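PDB 3KOU: CD38 molecule from Bos taurus, which is an ectoprotein of the ADP-ribosyl cyclase family, N-glycosylated and disulfide-rich, with a ligand pocket beside a parallel beta sheet. Local coordinates for residues Val85-Thr90 and Leu103-Asp108; Val165-Asn170 and Leu197-Val202; Asp211-Ser216 and Phe232-Asn237. One frame throughout, in Å; residues are numbered along the deposited sequence.

Contact 1: Val85-Thr90 and Leu103-Asp108. With 2NF ([[(2R,3S,4R,5R)-5-(6-aminopurin-9-yl)-3,4-dihydroxyoxolan-2-yl]methoxy-hydroxyphosphoryl] [(2R,3S,4R,5R)-5-(3-carbamoylpyridin-1-ium-1yl)- 3-fluoro-,4- hydroxyoxolan-2-yl]methyl phosphate), chain E; NAG (2-acetamido-2-deoxy-beta-D-glucopyranose), chain C.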
loop_
_atom_site.group_PDB
_atom_site.type_symbol
_atom_site.label_atom_id
_atom_site.label_comp_id
_atom_site.label_asym_id
_atom_site.label_seq_id
_atom_site.Cartn_x
_atom_site.Cartn_y
_atom_site.Cartn_z
ATOM N N VAL A 85 -1.787 3.060 9.424
ATOM C CA VAL A 85 -1.624 4.338 8.738
ATOM C C VAL A 85 -1.785 4.164 7.235
ATOM O O VAL A 85 -1.112 3.329 6.631
ATOM C CB VAL A 85 -0.238 4.948 9.021
ATOM C CG1 VAL A 85 -0.027 6.226 8.188
ATOM C CG2 VAL A 85 -0.094 5.208 10.522
ATOM N N PHE A 86 -2.693 4.941 6.647
ATOM C CA PHE A 86 -2.843 5.053 5.204
ATOM C C PHE A 86 -2.123 6.322 4.733
ATOM O O PHE A 86 -1.855 7.224 5.531
ATOM C CB PHE A 86 -4.344 5.139 4.819
ATOM C CG PHE A 86 -5.128 3.900 5.160
ATOM C CD1 PHE A 86 -5.204 2.837 4.268
ATOM C CD2 PHE A 86 -5.767 3.788 6.382
ATOM C CE1 PHE A 86 -5.917 1.694 4.592
ATOM C CE2 PHE A 86 -6.488 2.643 6.707
ATOM C CZ PHE A 86 -6.568 1.608 5.817
ATOM N N TRP A 87 -1.817 6.390 3.439
ATOM C CA TRP A 87 -1.187 7.570 2.837
ATOM C C TRP A 87 -1.570 7.681 1.361
ATOM O O TRP A 87 -1.934 6.690 0.732
ATOM C CB TRP A 87 0.338 7.525 2.980
ATOM C CG TRP A 87 0.973 6.334 2.329
ATOM C CD1 TRP A 87 1.248 5.127 2.913
ATOM C CD2 TRP A 87 1.424 6.235 0.979
ATOM N NE1 TRP A 87 1.841 4.280 2.001
ATOM C CE2 TRP A 87 1.956 4.938 0.808
ATOM C CE3 TRP A 87 1.431 7.120 -0.108
ATOM C CZ2 TRP A 87 2.485 4.507 -0.397
ATOM C CZ3 TRP A 87 1.959 6.683 -1.300
ATOM C CH2 TRP A 87 2.484 5.391 -1.435
ATOM N N SER A 88 -1.513 8.895 0.816
ATOM C CA SER A 88 -1.750 9.111 -0.616
ATOM C C SER A 88 -1.024 10.402 -1.014
ATOM O O SER A 88 -1.309 11.457 -0.451
ATOM C CB SER A 88 -3.269 9.225 -0.879
ATOM O OG SER A 88 -3.585 9.027 -2.259
ATOM N N LYS A 89 -0.052 10.292 -1.930
ATOM C CA LYS A 89 0.733 11.434 -2.408
ATOM C C LYS A 89 1.661 11.972 -1.329
ATOM O O LYS A 89 2.148 13.101 -1.435
ATOM C CB LYS A 89 -0.163 12.590 -2.904
ATOM C CG LYS A 89 -1.476 12.180 -3.551
ATOM C CD LYS A 89 -1.248 11.460 -4.860
ATOM C CE LYS A 89 -2.592 11.093 -5.506
ATOM N NZ LYS A 89 -2.366 10.260 -6.717
ATOM N N THR A 90 1.907 11.163 -0.296
ATOM C CA THR A 90 2.688 11.598 0.854
ATOM C C THR A 90 3.661 10.494 1.276
ATOM O O THR A 90 3.981 10.341 2.458
ATOM C CB THR A 90 1.776 11.921 2.040
ATOM O OG1 THR A 90 1.010 10.754 2.397
ATOM C CG2 THR A 90 0.819 13.081 1.706
ATOM N N LEU A 103 4.156 3.159 14.224
ATOM C CA LEU A 103 2.921 2.761 13.546
ATOM C C LEU A 103 3.265 1.963 12.288
ATOM O O LEU A 103 4.444 1.814 11.932
ATOM C CB LEU A 103 2.109 4.012 13.161
ATOM C CG LEU A 103 1.753 4.931 14.343
ATOM C CD1 LEU A 103 1.114 6.238 13.881
ATOM C CD2 LEU A 103 0.867 4.235 15.355
ATOM N N MET A 104 2.243 1.469 11.596
ATOM C CA MET A 104 2.466 0.693 10.372
ATOM C C MET A 104 1.650 1.123 9.153
ATOM O O MET A 104 0.422 1.115 9.195
ATOM C CB MET A 104 2.182 -0.790 10.630
ATOM C CG MET A 104 2.944 -1.340 11.842
ATOM S SD MET A 104 2.569 -3.076 12.161
ATOM C CE MET A 104 3.276 -3.743 10.680
ATOM N N THR A 105 2.359 1.442 8.072
ATOM C CA THR A 105 1.791 1.583 6.725
ATOM C C THR A 105 1.748 0.215 6.060
ATOM O O THR A 105 2.259 -0.766 6.609
ATOM C CB THR A 105 2.677 2.487 5.864
ATOM O OG1 THR A 105 3.978 1.870 5.698
ATOM C CG2 THR A 105 2.837 3.845 6.539
ATOM N N LEU A 106 1.147 0.151 4.880
ATOM C CA LEU A 106 1.099 -1.088 4.112
ATOM C C LEU A 106 2.523 -1.607 3.909
ATOM O O LEU A 106 2.767 -2.808 3.978
ATOM C CB LEU A 106 0.397 -0.842 2.763
ATOM C CG LEU A 106 0.175 -2.081 1.895
ATOM C CD1 LEU A 106 -0.676 -3.171 2.611
ATOM C CD2 LEU A 106 -0.431 -1.690 0.547
ATOM N N GLU A 107 3.456 -0.681 3.712
ATOM C CA GLU A 107 4.844 -1.027 3.431
ATOM C C GLU A 107 5.556 -1.605 4.663
ATOM O O GLU A 107 6.688 -2.112 4.557
ATOM C CB GLU A 107 5.602 0.189 2.830
ATOM C CG GLU A 107 5.196 0.555 1.404
ATOM C CD GLU A 107 3.817 1.275 1.316
ATOM O OE1 GLU A 107 3.369 1.845 2.326
ATOM O OE2 GLU A 107 3.198 1.244 0.238
ATOM N N ASP A 108 4.891 -1.541 5.816
ATOM C CA ASP A 108 5.377 -2.129 7.058
ATOM C C ASP A 108 4.755 -3.492 7.392
ATOM O O ASP A 108 5.066 -4.074 8.426
ATOM C CB ASP A 108 5.169 -1.167 8.237
ATOM C CG ASP A 108 5.913 0.144 8.057
ATOM O OD1 ASP A 108 7.097 0.096 7.679
ATOM O OD2 ASP A 108 5.327 1.224 8.300
HETATM C C1D 2NF E . -2.674 1.520 -0.165
HETATM C C2D 2NF E . -1.993 2.034 1.090
HETATM F F2D 2NF E . -2.267 1.463 2.231
HETATM C C3D 2NF E . -1.981 3.536 0.942
HETATM O O3D 2NF E . -2.568 4.135 2.018
HETATM O O4D 2NF E . -2.631 2.589 -1.076
HETATM C C4D 2NF E . -2.478 3.805 -0.484
HETATM C C5D 2NF E . -1.668 4.747 -1.326
HETATM O O5D 2NF E . -1.621 4.599 -2.736
HETATM P PN 2NF E . -2.196 5.788 -3.541
HETATM O O1N 2NF E . -3.280 6.232 -2.716
HETATM O O2N 2NF E . -2.479 5.358 -4.833
HETATM O O3 2NF E . -1.086 6.866 -3.433
HETATM P PA 2NF E . -0.217 7.493 -4.575
HETATM O O1A 2NF E . -1.055 8.013 -5.529
HETATM O O2A 2NF E . 0.491 6.357 -5.103
HETATM O O5B 2NF E . 0.651 8.469 -3.982
HETATM C C1 NAG C . 2.978 16.977 -1.899
HETATM C C2 NAG C . 4.208 16.556 -1.080
HETATM C C3 NAG C . 5.487 17.013 -1.804
HETATM C C4 NAG C . 5.503 16.688 -3.305
HETATM C C5 NAG C . 4.177 17.105 -3.935
HETATM C C6 NAG C . 4.057 16.709 -5.418
HETATM C C7 NAG C . 3.909 16.378 1.353
HETATM C C8 NAG C . 3.706 17.127 2.633
HETATM N N2 NAG C . 4.179 17.130 0.269
HETATM O O3 NAG C . 6.632 16.493 -1.158
HETATM O O4 NAG C . 6.587 17.379 -3.946
HETATM O O5 NAG C . 3.130 16.471 -3.218
HETATM O O6 NAG C . 4.331 15.331 -5.585
HETATM O O7 NAG C . 3.836 15.146 1.330
HETATM O O HOH W 1 -0.326 2.496 4.126
#

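Contact 2: Val165-Asn170 and Leu197-Val202. With NAG (2-acetamido-2-deoxy-beta-D-glucopyranose), chain C.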
loop_
_atom_site.group_PDB
_atom_site.type_symbol
_atom_site.label_atom_id
_atom_site.label_comp_id
_atom_site.label_asym_id
_atom_site.label_seq_id
_atom_site.Cartn_x
_atom_site.Cartn_y
_atom_site.Cartn_z
ATOM N N VAL A 165 -7.819 4.503 12.839
ATOM C CA VAL A 165 -6.816 4.492 11.774
ATOM C C VAL A 165 -6.490 5.931 11.395
ATOM O O VAL A 165 -7.309 6.830 11.603
ATOM C CB VAL A 165 -7.301 3.730 10.514
ATOM C CG1 VAL A 165 -7.537 2.257 10.836
ATOM C CG2 VAL A 165 -8.573 4.363 9.947
ATOM N N ARG A 166 -5.294 6.152 10.857
ATOM C CA ARG A 166 -4.875 7.498 10.437
ATOM C C ARG A 166 -4.566 7.535 8.946
ATOM O O ARG A 166 -4.153 6.511 8.372
ATOM C CB ARG A 166 -3.651 7.993 11.233
ATOM C CG ARG A 166 -3.860 8.123 12.732
ATOM C CD ARG A 166 -3.158 7.004 13.471
ATOM N NE ARG A 166 -3.544 6.935 14.878
ATOM C CZ ARG A 166 -2.910 7.570 15.857
ATOM N NH1 ARG A 166 -1.856 8.325 15.586
ATOM N NH2 ARG A 166 -3.330 7.452 17.110
ATOM N N VAL A 167 -4.800 8.688 8.307
ATOM C CA VAL A 167 -4.352 8.909 6.928
ATOM C C VAL A 167 -3.574 10.225 6.767
ATOM O O VAL A 167 -3.980 11.270 7.298
ATOM C CB VAL A 167 -5.498 8.811 5.890
ATOM C CG1 VAL A 167 -6.477 9.951 6.062
ATOM C CG2 VAL A 167 -4.921 8.820 4.482
ATOM N N VAL A 168 -2.426 10.156 6.088
ATOM C CA VAL A 168 -1.608 11.347 5.817
ATOM C C VAL A 168 -1.846 11.792 4.376
ATOM O O VAL A 168 -1.552 11.054 3.435
ATOM C CB VAL A 168 -0.107 11.068 6.043
ATOM C CG1 VAL A 168 0.712 12.364 5.886
ATOM C CG2 VAL A 168 0.105 10.441 7.436
ATOM N N LEU A 169 -2.404 12.988 4.213
ATOM C CA LEU A 169 -2.682 13.517 2.886
ATOM C C LEU A 169 -1.888 14.773 2.623
ATOM O O LEU A 169 -1.362 15.404 3.542
ATOM C CB LEU A 169 -4.177 13.802 2.714
ATOM C CG LEU A 169 -5.036 12.545 2.951
ATOM C CD1 LEU A 169 -6.535 12.889 3.020
ATOM C CD2 LEU A 169 -4.774 11.491 1.867
ATOM N N ASN A 170 -1.853 15.152 1.356
ATOM C CA ASN A 170 -0.998 16.222 0.887
ATOM C C ASN A 170 -1.739 17.535 0.728
ATOM O O ASN A 170 -2.423 17.742 -0.274
ATOM C CB ASN A 170 -0.456 15.834 -0.460
ATOM C CG ASN A 170 0.733 16.626 -0.826
ATOM O OD1 ASN A 170 0.800 17.839 -0.608
ATOM N ND2 ASN A 170 1.699 15.951 -1.366
ATOM N N LEU A 197 -11.565 7.137 11.469
ATOM C CA LEU A 197 -10.451 7.590 10.647
ATOM C C LEU A 197 -10.062 9.025 10.961
ATOM O O LEU A 197 -10.915 9.928 11.013
ATOM C CB LEU A 197 -10.794 7.450 9.169
ATOM C CG LEU A 197 -9.743 8.023 8.204
ATOM C CD1 LEU A 197 -8.480 7.187 8.238
ATOM C CD2 LEU A 197 -10.279 8.089 6.789
ATOM N N GLU A 198 -8.772 9.236 11.183
ATOM C CA GLU A 198 -8.260 10.580 11.391
ATOM C C GLU A 198 -7.406 10.957 10.201
ATOM O O GLU A 198 -6.474 10.238 9.874
ATOM C CB GLU A 198 -7.404 10.630 12.658
ATOM C CG GLU A 198 -8.188 10.396 13.927
ATOM C CD GLU A 198 -7.290 10.458 15.143
ATOM O OE1 GLU A 198 -6.141 10.926 14.997
ATOM O OE2 GLU A 198 -7.732 10.039 16.231
ATOM N N ALA A 199 -7.724 12.075 9.555
ATOM C CA ALA A 199 -6.939 12.558 8.413
ATOM C C ALA A 199 -6.112 13.770 8.807
ATOM O O ALA A 199 -6.590 14.625 9.547
ATOM C CB ALA A 199 -7.861 12.905 7.236
ATOM N N TRP A 200 -4.874 13.824 8.312
ATOM C CA TRP A 200 -3.968 14.950 8.514
ATOM C C TRP A 200 -3.584 15.498 7.138
ATOM O O TRP A 200 -3.023 14.774 6.293
ATOM C CB TRP A 200 -2.715 14.491 9.289
ATOM C CG TRP A 200 -3.025 13.969 10.655
ATOM C CD1 TRP A 200 -3.337 12.677 10.990
ATOM C CD2 TRP A 200 -3.063 14.719 11.871
ATOM N NE1 TRP A 200 -3.581 12.585 12.338
ATOM C CE2 TRP A 200 -3.421 13.824 12.902
ATOM C CE3 TRP A 200 -2.859 16.065 12.187
ATOM C CZ2 TRP A 200 -3.557 14.228 14.224
ATOM C CZ3 TRP A 200 -2.998 16.464 13.503
ATOM C CH2 TRP A 200 -3.341 15.547 14.506
ATOM N N LEU A 201 -3.934 16.752 6.865
ATOM C CA LEU A 201 -3.570 17.358 5.584
ATOM C C LEU A 201 -2.375 18.284 5.794
ATOM O O LEU A 201 -2.487 19.326 6.450
ATOM C CB LEU A 201 -4.737 18.141 4.985
ATOM C CG LEU A 201 -5.795 17.357 4.188
ATOM C CD1 LEU A 201 -6.530 16.404 5.096
ATOM C CD2 LEU A 201 -6.767 18.321 3.535
ATOM N N VAL A 202 -1.237 17.892 5.234
ATOM C CA VAL A 202 0.049 18.474 5.616
ATOM C C VAL A 202 0.673 19.129 4.387
ATOM O O VAL A 202 0.705 18.539 3.311
ATOM C CB VAL A 202 1.000 17.390 6.182
ATOM C CG1 VAL A 202 2.338 18.022 6.582
ATOM C CG2 VAL A 202 0.360 16.651 7.372
HETATM C C1 NAG C . 2.978 16.977 -1.899
HETATM C C2 NAG C . 4.208 16.556 -1.080
HETATM C C3 NAG C . 5.487 17.013 -1.804
HETATM C C4 NAG C . 5.503 16.688 -3.305
HETATM C C5 NAG C . 4.177 17.105 -3.935
HETATM C C6 NAG C . 4.057 16.709 -5.418
HETATM C C7 NAG C . 3.909 16.378 1.353
HETATM C C8 NAG C . 3.706 17.127 2.633
HETATM N N2 NAG C . 4.179 17.130 0.269
HETATM O O3 NAG C . 6.632 16.493 -1.158
HETATM O O4 NAG C . 6.587 17.379 -3.946
HETATM O O5 NAG C . 3.130 16.471 -3.218
HETATM O O6 NAG C . 4.331 15.331 -5.585
HETATM O O7 NAG C . 3.836 15.146 1.330
#

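Contact 3: Asp211-Ser216 and Phe232-Asn237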
loop_
_atom_site.group_PDB
_atom_site.type_symbol
_atom_site.label_atom_id
_atom_site.label_comp_id
_atom_site.label_asym_id
_atom_site.label_seq_id
_atom_site.Cartn_x
_atom_site.Cartn_y
_atom_site.Cartn_z
ATOM N N ASP A 211 -5.126 22.850 -0.390
ATOM C CA ASP A 211 -6.363 22.110 -0.104
ATOM C C ASP A 211 -6.532 22.048 1.405
ATOM O O ASP A 211 -5.549 22.144 2.149
ATOM C CB ASP A 211 -6.318 20.693 -0.694
ATOM C CG ASP A 211 -7.709 20.092 -0.912
ATOM O OD1 ASP A 211 -8.715 20.832 -0.904
ATOM O OD2 ASP A 211 -7.795 18.866 -1.112
ATOM N N SER A 212 -7.766 21.881 1.856
ATOM C CA SER A 212 -8.068 21.857 3.287
ATOM C C SER A 212 -9.183 20.862 3.564
ATOM O O SER A 212 -9.755 20.306 2.626
ATOM C CB SER A 212 -8.478 23.255 3.760
ATOM O OG SER A 212 -9.782 23.570 3.296
ATOM N N CYS A 213 -9.498 20.644 4.842
ATOM C CA CYS A 213 -10.545 19.693 5.239
ATOM C C CYS A 213 -11.920 20.126 4.740
ATOM O O CYS A 213 -12.845 19.329 4.680
ATOM C CB CYS A 213 -10.608 19.535 6.759
ATOM S SG CYS A 213 -9.090 18.793 7.489
ATOM N N SER A 214 -12.049 21.402 4.409
ATOM C CA SER A 214 -13.348 21.933 3.950
ATOM C C SER A 214 -13.469 21.975 2.432
ATOM O O SER A 214 -14.499 22.389 1.872
ATOM C CB SER A 214 -13.588 23.325 4.534
ATOM O OG SER A 214 -12.651 24.242 3.990
ATOM N N GLY A 215 -12.422 21.551 1.750
ATOM C CA GLY A 215 -12.434 21.517 0.294
ATOM C C GLY A 215 -13.321 20.437 -0.298
ATOM O O GLY A 215 -13.760 19.520 0.418
ATOM N N SER A 216 -13.578 20.548 -1.608
ATOM C CA SER A 216 -14.464 19.623 -2.302
ATOM C C SER A 216 -13.998 18.173 -2.221
ATOM O O SER A 216 -14.802 17.273 -2.024
ATOM C CB SER A 216 -14.607 20.000 -3.777
ATOM O OG SER A 216 -15.317 21.214 -3.906
ATOM N N PHE A 232 -15.266 10.281 11.134
ATOM C CA PHE A 232 -14.196 11.033 10.457
ATOM C C PHE A 232 -13.804 12.296 11.229
ATOM O O PHE A 232 -14.669 13.099 11.597
ATOM C CB PHE A 232 -14.656 11.406 9.044
ATOM C CG PHE A 232 -13.621 12.126 8.203
ATOM C CD1 PHE A 232 -12.337 11.627 8.051
ATOM C CD2 PHE A 232 -13.961 13.291 7.518
ATOM C CE1 PHE A 232 -11.408 12.285 7.256
ATOM C CE2 PHE A 232 -13.031 13.957 6.714
ATOM C CZ PHE A 232 -11.754 13.452 6.582
ATOM N N ARG A 233 -12.508 12.459 11.485
ATOM C CA ARG A 233 -11.964 13.695 12.033
ATOM C C ARG A 233 -10.830 14.158 11.130
ATOM O O ARG A 233 -9.969 13.369 10.738
ATOM C CB ARG A 233 -11.429 13.515 13.455
ATOM C CG ARG A 233 -12.440 13.032 14.472
ATOM C CD ARG A 233 -11.800 12.958 15.870
ATOM N NE ARG A 233 -10.940 11.787 16.027
ATOM C CZ ARG A 233 -11.388 10.542 16.184
ATOM N NH1 ARG A 233 -12.694 10.300 16.204
ATOM N NH2 ARG A 233 -10.530 9.536 16.321
ATOM N N CYS A 234 -10.823 15.443 10.813
ATOM C CA CYS A 234 -9.880 15.961 9.828
ATOM C C CYS A 234 -9.151 17.160 10.411
ATOM O O CYS A 234 -9.762 18.085 10.964
ATOM C CB CYS A 234 -10.594 16.319 8.514
ATOM S SG CYS A 234 -9.462 16.812 7.173
ATOM N N MET A 235 -7.831 17.107 10.329
ATOM C CA MET A 235 -6.989 18.210 10.768
ATOM C C MET A 235 -6.170 18.742 9.597
ATOM O O MET A 235 -5.653 17.975 8.778
ATOM C CB MET A 235 -6.072 17.756 11.905
ATOM C CG MET A 235 -6.782 17.476 13.219
ATOM S SD MET A 235 -8.008 16.153 13.162
ATOM C CE MET A 235 -8.272 15.897 14.902
ATOM N N ASP A 236 -6.051 20.065 9.492
ATOM C CA ASP A 236 -5.325 20.626 8.360
ATOM C C ASP A 236 -4.517 21.860 8.735
ATOM O O ASP A 236 -4.355 22.172 9.911
ATOM C CB ASP A 236 -6.292 20.938 7.209
ATOM C CG ASP A 236 -7.301 22.023 7.564
ATOM O OD1 ASP A 236 -7.033 22.836 8.481
ATOM O OD2 ASP A 236 -8.368 22.059 6.920
ATOM N N ASN A 237 -3.997 22.540 7.718
ATOM C CA ASN A 237 -3.187 23.740 7.909
ATOM C C ASN A 237 -1.999 23.463 8.820
ATOM O O ASN A 237 -1.750 24.205 9.768
ATOM C CB ASN A 237 -4.015 24.889 8.484
ATOM C CG ASN A 237 -3.261 26.204 8.463
ATOM O OD1 ASN A 237 -2.520 26.486 7.522
ATOM N ND2 ASN A 237 -3.433 27.008 9.506
HETATM O O HOH W 2 -4.555 22.672 4.542
#

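Contact 1: Val85-Thr90 and Leu103-Asp108
Trp87 and Glu107 make the side-chain hydrogen bond of this contact. Indole NE1 donates to Glu107 OE1 over 2.9 Å. The acceptor lies close to the ring plane, and OE1 is met on its syn side but tilted well out of the carboxylate plane, which is itself turned 52° from the indole. A bend at chi2 (75°) folds the glutamate chain so that its carboxylate comes up to the indole edge, where OE2 sits 3.4 Å from Trp87 CZ2. OE1 is also hydrogen-bonded to His95 NE2, so two polar partners grip this buried oxygen. The NE1 bond and the His95 ring, which meets Trp87 edge-to-face, probably both restrict the indole's rotation.

Backbone polar contacts tie the start of the strand to the loop. Val85 N donates to Met104 O at 3.0 Å, and Val85 O receives a CA-H...O contact from Thr105 CA at 3.4 Å. A water bridges Val85 O, to which it donates, and Leu106 N, from which it accepts.

Apolar contact comes from the two methyls of Val85. With CG1 anti to the backbone N, CG2 is directed at Leu103 CB, 3.6 Å away, and CG1 faces Thr105 CG2.

Ligand contacts follow along the strand. Trp87 N donates almost straight (171°) to O3D of 2NF at 2.8 Å, and the ligand's C3D lies over one indole face. Ser88 OG donates to O1N, Lys89 NZ to O1A and Lys89 N to the ester oxygen O5B, Lys89 also bridging to Asp178, while Leu106 CB packs against F2D. Residues 86-89 and Leu106 thus line one side of the 2NF pocket of this ADP-ribosyl cyclase fold, with Glu107 behind Trp87 as a second-shell residue.

Contact 2: Val165-Asn170 and Leu197-Val202
Val165 and Leu197 meet through methyls set by their torsions: CG2 of Val165 lies between its backbone N and carbonyl carbon, while in Leu197 chi1 of 174° with chi2 of 69° turns CD1 back to the neighbouring strand. The resulting 3.3 Å between Val165 CG2 and Leu197 CD1 reads as tight, but Val165 has two conformers, which makes it doubtful. Firmer evidence of close packing comes from Val167, whose CG1 takes the position that Val165 gives to CG2 and presses on Ala199 CB at 3.5 Å; farther along, CD1 of Leu169 meets CD1 of Leu201.

Five backbone hydrogen bonds fix a parallel pairing in register from Val165-Leu197 to Asn170-Val202. Glu198 N to Val165 O and Val167 N to Glu198 O, both 2.8 Å, start the alternation, which runs on to Val202 N and Leu169 O. The short strand axes lie 4.6 Å apart at 20°. Asn170 ND2 carries the N-linked NAG, and its OD1 is hydrogen-bonded to Ser172 N.

These are the two central strands of the four-stranded parallel sheet, joined as a beta-alpha-beta unit through helix 182-187. Leu197, Leu169 and Leu201 face helix 216-227; Val168 and Val202 face helix 91-101, with Trp200 against Phe243 on that same side.

Contact 3: Asp211-Ser216 and Phe232-Asn237
Ser212 and Cys213 are the residues of the loop that meet strand 232-236, and Asp211 just ahead of them is linked to the far end of the other segment through solvent. A water donates to Asp211 O at 2.6 Å. The same water accepts from Asn237 N at 3.2 Å. The OD2 of Asp211 is held separately, by Ala176 N and Ser217 OG. At Ser212 the CB comes to 3.4 Å from Asp236 OD2, while the hydroxyl OG shares a hydrogen bond with Ser214 OG.

Cys213 carries the contact. Its N-H runs nearly straight, 172° at the hydrogen, to Asp236 OD2 at 2.8 Å, using the anti lone pair of that oxygen. Asp236 OD2 reaches it because CG sits between its own backbone N and carbonyl carbon (chi1 65°). The same cysteine forms the disulfide with Cys234, SG to SG 2.0 Å with a chi3 of -80°, fastening the loop that precedes helix 216-227 to the outermost strand of the parallel sheet within the chain. Covalent link and hydrogen bond thus leave from one residue to two strand positions, 234 and 236, whose side chains point to the same side.

Ser214 continues a type I beta turn from Ser212 to Gly215, closed by Gly215 N donating to Ser212 O at 3.1 Å. Gly215 occupies the N-cap position, and Ser216 begins the helix, whose later residues Ile218, Leu221, Lys222 and Leu225 pack on Phe232.

The three contacts follow one another along the chain and all reach the same parallel sheet, ordered 85-88, 164-170, 196-203, 231-239. Contacts 1 and 2 have centres about 10 Å apart and meet through the probable hydrogen bonds Phe86 N to Arg166 O and Thr90 OG1 to Val168 O, each 2.8 Å. Contact 2 joins contact 3, centres about 9 Å apart, through the salt bridge between Glu198 OE2 and Arg233 NH2 (2.8 Å) and the pairing of Leu201 N with Met235 O. Contact 1 binds 2NF directly; the Val167 side chain of contact 2 is about 6 Å from that ligand. Contacts 1 and 3 do not touch, their nearest atoms about 10 Å apart.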